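Local coordinates for protein halogenase (PDB 3E1T) that probably chlorinates an intermediate or product of chondrochloren biosynthesis in the myxobacterium Chondromyces crocatus, as an FAD-dependent halogenase, at residues Y195-R201 / S226-V232; W219-I223 / I262-L266. All blocks are in the same frame, centred on the assembly; numbering follows the deposited sequence.

Interaction 1: residues Y195-R201 / S226-V232; sequences YFENGKR and SDTLTSV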
loop_
_atom_site.group_PDB
_atom_site.type_symbol
_atom_site.label_atom_id
_atom_site.label_comp_id
_atom_site.label_asym_id
_atom_site.label_seq_id
_atom_site.Cartn_x
_atom_site.Cartn_y
_atom_site.Cartn_z
ATOM N N TYR A 195 -6.647 10.611 -15.132
ATOM C CA TYR A 195 -8.060 10.544 -14.779
ATOM C C TYR A 195 -8.950 10.850 -15.963
ATOM O O TYR A 195 -8.661 11.742 -16.765
ATOM C CB TYR A 195 -8.372 11.476 -13.614
ATOM C CG TYR A 195 -7.647 11.071 -12.354
ATOM C CD1 TYR A 195 -8.254 10.244 -11.425
ATOM C CD2 TYR A 195 -6.337 11.494 -12.110
ATOM C CE1 TYR A 195 -7.588 9.860 -10.269
ATOM C CE2 TYR A 195 -5.659 11.103 -10.958
ATOM C CZ TYR A 195 -6.290 10.291 -10.050
ATOM O OH TYR A 195 -5.640 9.912 -8.911
ATOM N N PHE A 196 -10.031 10.090 -16.070
ATOM C CA PHE A 196 -10.908 10.176 -17.230
ATOM C C PHE A 196 -12.346 10.440 -16.783
ATOM O O PHE A 196 -12.783 9.953 -15.738
ATOM C CB PHE A 196 -10.794 8.895 -18.067
ATOM C CG PHE A 196 -9.442 8.712 -18.720
ATOM C CD1 PHE A 196 -9.257 9.038 -20.059
ATOM C CD2 PHE A 196 -8.349 8.225 -17.990
ATOM C CE1 PHE A 196 -8.009 8.880 -20.671
ATOM C CE2 PHE A 196 -7.100 8.066 -18.586
ATOM C CZ PHE A 196 -6.928 8.393 -19.930
ATOM N N GLU A 197 -13.064 11.234 -17.571
ATOM C CA GLU A 197 -14.470 11.531 -17.307
ATOM C C GLU A 197 -15.362 10.813 -18.308
ATOM O O GLU A 197 -15.049 10.783 -19.496
ATOM C CB GLU A 197 -14.735 13.037 -17.385
ATOM C CG GLU A 197 -14.359 13.800 -16.125
ATOM C CD GLU A 197 -14.304 15.305 -16.344
ATOM O OE1 GLU A 197 -13.884 15.741 -17.440
ATOM O OE2 GLU A 197 -14.678 16.054 -15.416
ATOM N N ASN A 198 -16.453 10.232 -17.804
ATOM C CA ASN A 198 -17.537 9.644 -18.620
ATOM C C ASN A 198 -17.212 8.284 -19.236
ATOM O O ASN A 198 -17.764 7.909 -20.282
ATOM C CB ASN A 198 -18.048 10.637 -19.680
ATOM C CG ASN A 198 -18.538 11.937 -19.071
ATOM O OD1 ASN A 198 -18.110 13.026 -19.474
ATOM N ND2 ASN A 198 -19.431 11.835 -18.090
ATOM N N GLY A 199 -16.325 7.543 -18.576
ATOM C CA GLY A 199 -15.974 6.199 -19.016
ATOM C C GLY A 199 -16.996 5.171 -18.580
ATOM O O GLY A 199 -17.785 5.404 -17.655
ATOM N N LYS A 200 -16.961 4.016 -19.234
ATOM C CA LYS A 200 -17.923 2.963 -18.962
ATOM C C LYS A 200 -17.666 2.307 -17.616
ATOM O O LYS A 200 -16.646 2.562 -16.962
ATOM C CB LYS A 200 -17.903 1.907 -20.072
ATOM C CG LYS A 200 -18.124 2.470 -21.475
ATOM C CD LYS A 200 -18.784 1.451 -22.387
ATOM C CE LYS A 200 -17.867 0.274 -22.669
ATOM N NZ LYS A 200 -18.605 -0.859 -23.294
ATOM N N ARG A 201 -18.601 1.454 -17.215
ATOM C CA ARG A 201 -18.527 0.746 -15.950
ATOM C C ARG A 201 -18.713 -0.759 -16.142
ATOM O O ARG A 201 -19.232 -1.213 -17.171
ATOM C CB ARG A 201 -19.576 1.299 -14.984
ATOM C CG ARG A 201 -19.412 2.791 -14.663
ATOM C CD ARG A 201 -18.591 2.961 -13.404
ATOM N NE ARG A 201 -18.178 4.339 -13.134
ATOM C CZ ARG A 201 -17.094 4.918 -13.647
ATOM N NH1 ARG A 201 -16.317 4.259 -14.492
ATOM N NH2 ARG A 201 -16.782 6.155 -13.305
ATOM N N SER A 226 -16.364 8.188 -9.090
ATOM C CA SER A 226 -17.758 8.615 -9.055
ATOM C C SER A 226 -18.458 8.076 -10.301
ATOM O O SER A 226 -17.909 7.224 -11.026
ATOM C CB SER A 226 -17.864 10.140 -8.979
ATOM O OG SER A 226 -17.504 10.749 -10.205
ATOM N N ASP A 227 -19.670 8.564 -10.552
ATOM C CA ASP A 227 -20.392 8.196 -11.765
ATOM C C ASP A 227 -19.637 8.676 -12.993
ATOM O O ASP A 227 -19.636 8.005 -14.025
ATOM C CB ASP A 227 -21.826 8.750 -11.743
ATOM C CG ASP A 227 -22.782 7.861 -10.961
ATOM O OD1 ASP A 227 -23.406 8.350 -9.994
ATOM O OD2 ASP A 227 -22.917 6.663 -11.312
ATOM N N THR A 228 -18.981 9.830 -12.864
ATOM C CA THR A 228 -18.233 10.428 -13.975
ATOM C C THR A 228 -16.718 10.181 -13.956
ATOM O O THR A 228 -16.094 10.147 -15.005
ATOM C CB THR A 228 -18.458 11.950 -14.038
ATOM O OG1 THR A 228 -18.592 12.460 -12.701
ATOM C CG2 THR A 228 -19.722 12.269 -14.821
ATOM N N LEU A 229 -16.124 10.015 -12.775
ATOM C CA LEU A 229 -14.658 10.012 -12.688
ATOM C C LEU A 229 -14.048 8.625 -12.520
ATOM O O LEU A 229 -14.506 7.827 -11.690
ATOM C CB LEU A 229 -14.166 10.982 -11.600
ATOM C CG LEU A 229 -12.673 11.350 -11.560
ATOM C CD1 LEU A 229 -12.166 11.980 -12.874
ATOM C CD2 LEU A 229 -12.412 12.273 -10.383
ATOM N N THR A 230 -13.027 8.347 -13.339
ATOM C CA THR A 230 -12.257 7.103 -13.266
ATOM C C THR A 230 -10.739 7.337 -13.219
ATOM O O THR A 230 -10.175 8.078 -14.040
ATOM C CB THR A 230 -12.583 6.129 -14.428
ATOM O OG1 THR A 230 -14.003 6.034 -14.601
ATOM C CG2 THR A 230 -12.030 4.727 -14.125
ATOM N N SER A 231 -10.097 6.693 -12.242
ATOM C CA SER A 231 -8.632 6.625 -12.149
ATOM C C SER A 231 -8.135 5.504 -13.043
ATOM O O SER A 231 -8.640 4.392 -12.971
ATOM C CB SER A 231 -8.212 6.346 -10.705
ATOM O OG SER A 231 -6.835 6.020 -10.626
ATOM N N VAL A 232 -7.157 5.790 -13.890
ATOM C CA VAL A 232 -6.682 4.809 -14.859
ATOM C C VAL A 232 -5.163 4.843 -14.943
ATOM O O VAL A 232 -4.561 5.889 -15.237
ATOM C CB VAL A 232 -7.286 5.018 -16.281
ATOM C CG1 VAL A 232 -6.806 3.913 -17.234
ATOM C CG2 VAL A 232 -8.832 5.026 -16.236
HETATM O O HOH W 1 -14.867 8.050 -16.073
HETATM O O HOH W 2 -16.295 14.376 -13.491
HETATM O O HOH W 3 -17.689 7.584 -15.877
HETATM O O HOH W 4 -20.437 4.232 -11.281
#

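Interaction 2: residues W219-I223 / I262-L266; sequences WFWYI and IKEYL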
loop_
_atom_site.group_PDB
_atom_site.type_symbol
_atom_site.label_atom_id
_atom_site.label_comp_id
_atom_site.label_asym_id
_atom_site.label_seq_id
_atom_site.Cartn_x
_atom_site.Cartn_y
_atom_site.Cartn_z
ATOM N N TRP A 219 0.071 -4.073 -17.153
ATOM C CA TRP A 219 -1.339 -4.147 -16.797
ATOM C C TRP A 219 -1.915 -2.793 -16.418
ATOM O O TRP A 219 -1.180 -1.878 -16.055
ATOM C CB TRP A 219 -1.599 -5.194 -15.691
ATOM C CG TRP A 219 -0.943 -4.898 -14.361
ATOM C CD1 TRP A 219 0.342 -5.183 -14.003
ATOM C CD2 TRP A 219 -1.553 -4.289 -13.212
ATOM N NE1 TRP A 219 0.576 -4.779 -12.705
ATOM C CE2 TRP A 219 -0.567 -4.222 -12.200
ATOM C CE3 TRP A 219 -2.826 -3.774 -12.949
ATOM C CZ2 TRP A 219 -0.815 -3.659 -10.943
ATOM C CZ3 TRP A 219 -3.080 -3.221 -11.694
ATOM C CH2 TRP A 219 -2.075 -3.169 -10.705
ATOM N N PHE A 220 -3.236 -2.681 -16.524
ATOM C CA PHE A 220 -3.962 -1.457 -16.208
ATOM C C PHE A 220 -4.803 -1.637 -14.956
ATOM O O PHE A 220 -5.336 -2.724 -14.711
ATOM C CB PHE A 220 -4.912 -1.102 -17.357
ATOM C CG PHE A 220 -4.334 -0.181 -18.376
ATOM C CD1 PHE A 220 -4.361 1.197 -18.176
ATOM C CD2 PHE A 220 -3.804 -0.683 -19.558
ATOM C CE1 PHE A 220 -3.834 2.068 -19.129
ATOM C CE2 PHE A 220 -3.273 0.165 -20.523
ATOM C CZ PHE A 220 -3.293 1.548 -20.319
ATOM N N TRP A 221 -4.925 -0.581 -14.161
ATOM C CA TRP A 221 -6.039 -0.484 -13.222
ATOM C C TRP A 221 -7.067 0.510 -13.745
ATOM O O TRP A 221 -6.734 1.412 -14.525
ATOM C CB TRP A 221 -5.588 -0.127 -11.799
ATOM C CG TRP A 221 -5.248 1.332 -11.560
ATOM C CD1 TRP A 221 -6.127 2.366 -11.394
ATOM C CD2 TRP A 221 -3.933 1.899 -11.408
ATOM N NE1 TRP A 221 -5.446 3.549 -11.181
ATOM C CE2 TRP A 221 -4.100 3.286 -11.171
ATOM C CE3 TRP A 221 -2.632 1.372 -11.470
ATOM C CZ2 TRP A 221 -3.017 4.151 -10.986
ATOM C CZ3 TRP A 221 -1.551 2.231 -11.271
ATOM C CH2 TRP A 221 -1.753 3.614 -11.041
ATOM N N TYR A 222 -8.311 0.337 -13.304
ATOM C CA TYR A 222 -9.462 1.123 -13.773
ATOM C C TYR A 222 -10.401 1.218 -12.582
ATOM O O TYR A 222 -11.130 0.278 -12.286
ATOM C CB TYR A 222 -10.158 0.417 -14.942
ATOM C CG TYR A 222 -11.268 1.214 -15.632
ATOM C CD1 TYR A 222 -10.985 2.016 -16.733
ATOM C CD2 TYR A 222 -12.599 1.134 -15.205
ATOM C CE1 TYR A 222 -11.988 2.738 -17.388
ATOM C CE2 TYR A 222 -13.633 1.860 -15.869
ATOM C CZ TYR A 222 -13.309 2.658 -16.951
ATOM O OH TYR A 222 -14.281 3.380 -17.630
ATOM N N ILE A 223 -10.332 2.335 -11.871
ATOM C CA ILE A 223 -11.033 2.500 -10.602
ATOM C C ILE A 223 -12.070 3.598 -10.755
ATOM O O ILE A 223 -11.709 4.743 -11.052
ATOM C CB ILE A 223 -10.071 2.886 -9.463
ATOM C CG1 ILE A 223 -8.972 1.825 -9.292
ATOM C CG2 ILE A 223 -10.841 3.119 -8.159
ATOM C CD1 ILE A 223 -7.795 2.262 -8.396
ATOM N N ILE A 262 -9.689 -1.796 -21.792
ATOM C CA ILE A 262 -9.460 -0.407 -21.402
ATOM C C ILE A 262 -9.777 0.529 -22.567
ATOM O O ILE A 262 -10.370 1.595 -22.365
ATOM C CB ILE A 262 -8.006 -0.168 -20.885
ATOM C CG1 ILE A 262 -7.674 -1.091 -19.696
ATOM C CG2 ILE A 262 -7.769 1.314 -20.555
ATOM C CD1 ILE A 262 -8.640 -1.027 -18.497
ATOM N N LYS A 263 -9.383 0.131 -23.776
ATOM C CA LYS A 263 -9.720 0.897 -24.985
ATOM C C LYS A 263 -11.231 1.119 -25.100
ATOM O O LYS A 263 -11.692 2.246 -25.326
ATOM C CB LYS A 263 -9.183 0.210 -26.251
ATOM C CG LYS A 263 -9.447 1.015 -27.539
ATOM C CD LYS A 263 -8.589 0.550 -28.700
ATOM C CE LYS A 263 -9.074 1.129 -30.041
ATOM N NZ LYS A 263 -9.297 2.614 -30.023
ATOM N N GLU A 264 -12.001 0.052 -24.919
ATOM C CA GLU A 264 -13.454 0.165 -25.027
ATOM C C GLU A 264 -14.088 0.946 -23.866
ATOM O O GLU A 264 -14.964 1.789 -24.085
ATOM C CB GLU A 264 -14.121 -1.198 -25.269
ATOM C CG GLU A 264 -14.282 -2.092 -24.067
ATOM C CD GLU A 264 -15.542 -2.954 -24.161
ATOM O OE1 GLU A 264 -15.416 -4.166 -24.447
ATOM O OE2 GLU A 264 -16.655 -2.417 -23.957
ATOM N N TYR A 265 -13.619 0.716 -22.641
ATOM C CA TYR A 265 -14.185 1.426 -21.499
ATOM C C TYR A 265 -13.933 2.926 -21.554
ATOM O O TYR A 265 -14.701 3.699 -20.972
ATOM C CB TYR A 265 -13.701 0.832 -20.172
ATOM C CG TYR A 265 -14.500 -0.368 -19.705
ATOM C CD1 TYR A 265 -14.779 -1.425 -20.571
ATOM C CD2 TYR A 265 -14.967 -0.452 -18.399
ATOM C CE1 TYR A 265 -15.499 -2.525 -20.158
ATOM C CE2 TYR A 265 -15.703 -1.555 -17.971
ATOM C CZ TYR A 265 -15.958 -2.589 -18.863
ATOM O OH TYR A 265 -16.671 -3.690 -18.465
ATOM N N LEU A 266 -12.879 3.341 -22.259
ATOM C CA LEU A 266 -12.536 4.769 -22.343
ATOM C C LEU A 266 -12.933 5.463 -23.651
ATOM O O LEU A 266 -12.794 6.688 -23.773
ATOM C CB LEU A 266 -11.047 5.010 -22.034
ATOM C CG LEU A 266 -10.572 4.717 -20.598
ATOM C CD1 LEU A 266 -9.079 4.934 -20.479
ATOM C CD2 LEU A 266 -11.315 5.542 -19.532
#

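Interaction 1: residues Y195-R201 / S226-V232
Arg-201 reaches across to 226-232 with its guanidinium: NH2 donates to Ser-226 O at 2.8 Å, and NH1 and NH2 both donate to Thr-230 OG1, at 2.9 and 3.1 Å. Backbone pairing is just as tight. Phe-196 N to Thr-230 O and Thr-230 N to Phe-196 O are both 2.9 Å, and beyond the last strand residue Asn-198 N still donates to Thr-228 O at 2.8 Å. Asn-198 has positive phi, and there the chain turns out of the strand. Water 1 sits in the opening, hydrogen-bonded to Gly-199 N at 2.9 Å and Thr-230 OG1 at 2.6 Å. This is the end of an antiparallel pair, strands 189-197 and 229-237, within the mixed sheet that lies over the FAD. Leading into the second strand, Ser-226 OG accepts from Thr-228 N at 3.2 Å, an ST turn, and also from Leu-229 N at 3.0 Å, which makes it an ST motif. Phe-196, Thr-230 and Val-232 share one face; Phe-196 CD2 meets Val-232 CG2 at 3.7 Å, and Leu-266 of helix 260-266 packs on both residues. On the opposite face Tyr-195 CB rests 3.9 Å from Leu-229 CD1 and Tyr-195 CE1 3.6 Å from Ser-231 CB. Both hydroxyls on that face, of Tyr-195 and Ser-231, hydrogen-bond to Glu-48, and the Ser-231 side chain lies about 7 Å from the flavin cofactor.

Interaction 2: residues W219-I223 / I262-L266
Look first at Ile-262, the knob of this contact. It projects from the helix onto Phe-220 and Tyr-222, two residues apart on strand 219-223 and both directed at the helix. CG2 of Ile-262 sits over the face of the Phe-220 ring, 4.2 Å from the centroid and nearly on the normal, a CH-pi contact; CG1 of Ile-262 comes to 3.6 Å from Phe-220 CB, and CD1 of Ile-262 lies against both residues, 3.9 Å from Phe-220 CB and 4.1 Å from Tyr-222 CB. Tyr-222 is the bump going the other way. Its ring, extended by a t rotamer, runs in between Tyr-265 and Leu-266. Tyr-265 presents its edge to the Tyr-222 face in a T-shaped stack, centroids 5.4 Å apart and planes at 87°, and Leu-266 CD2 closes on the ring edge, 3.6 Å from Tyr-222 CE1. The segment axes stay 10.7 Å apart at 29°, so side chains fill most of the gap: helix 260-266 is laid over one face of the sheet. Helix 248-257 shares this cover, its Ile-256 touching both Phe-220 and Leu-266. Between the two inward residues, Trp-221 points away from the helix and touches FAD. No hydrogen bond joins the segments, and the Tyr-222 hydroxyl bonds instead to Lys-200 O; the fit therefore depends on complementary shape and on aromatic and aliphatic packing.

In the fold
Strands 218-224 and 229-237 follow one another in the chain and are neighbours in one sheet, so the two interactions, with centres 10 Å apart, share a scaffold. Interaction 1 joins strand to strand at a partly buried sheet end, where backbone bonds, an arginine and waters do the work. Interaction 2 joins strand to helix; the residues that touch are all buried, and packing without any hydrogen bond holds them. The loop 198-201 links them: Lys-200 NZ forms a salt bridge to Glu-264 OE2 at 2.6 Å, and Lys-200 O probably accepts from Tyr-222 OH, also at 2.6 Å. Toward the flavin, the Trp-221 indole NE1 bonds to Ser-231 OG, tying the two strands on the face away from the helix.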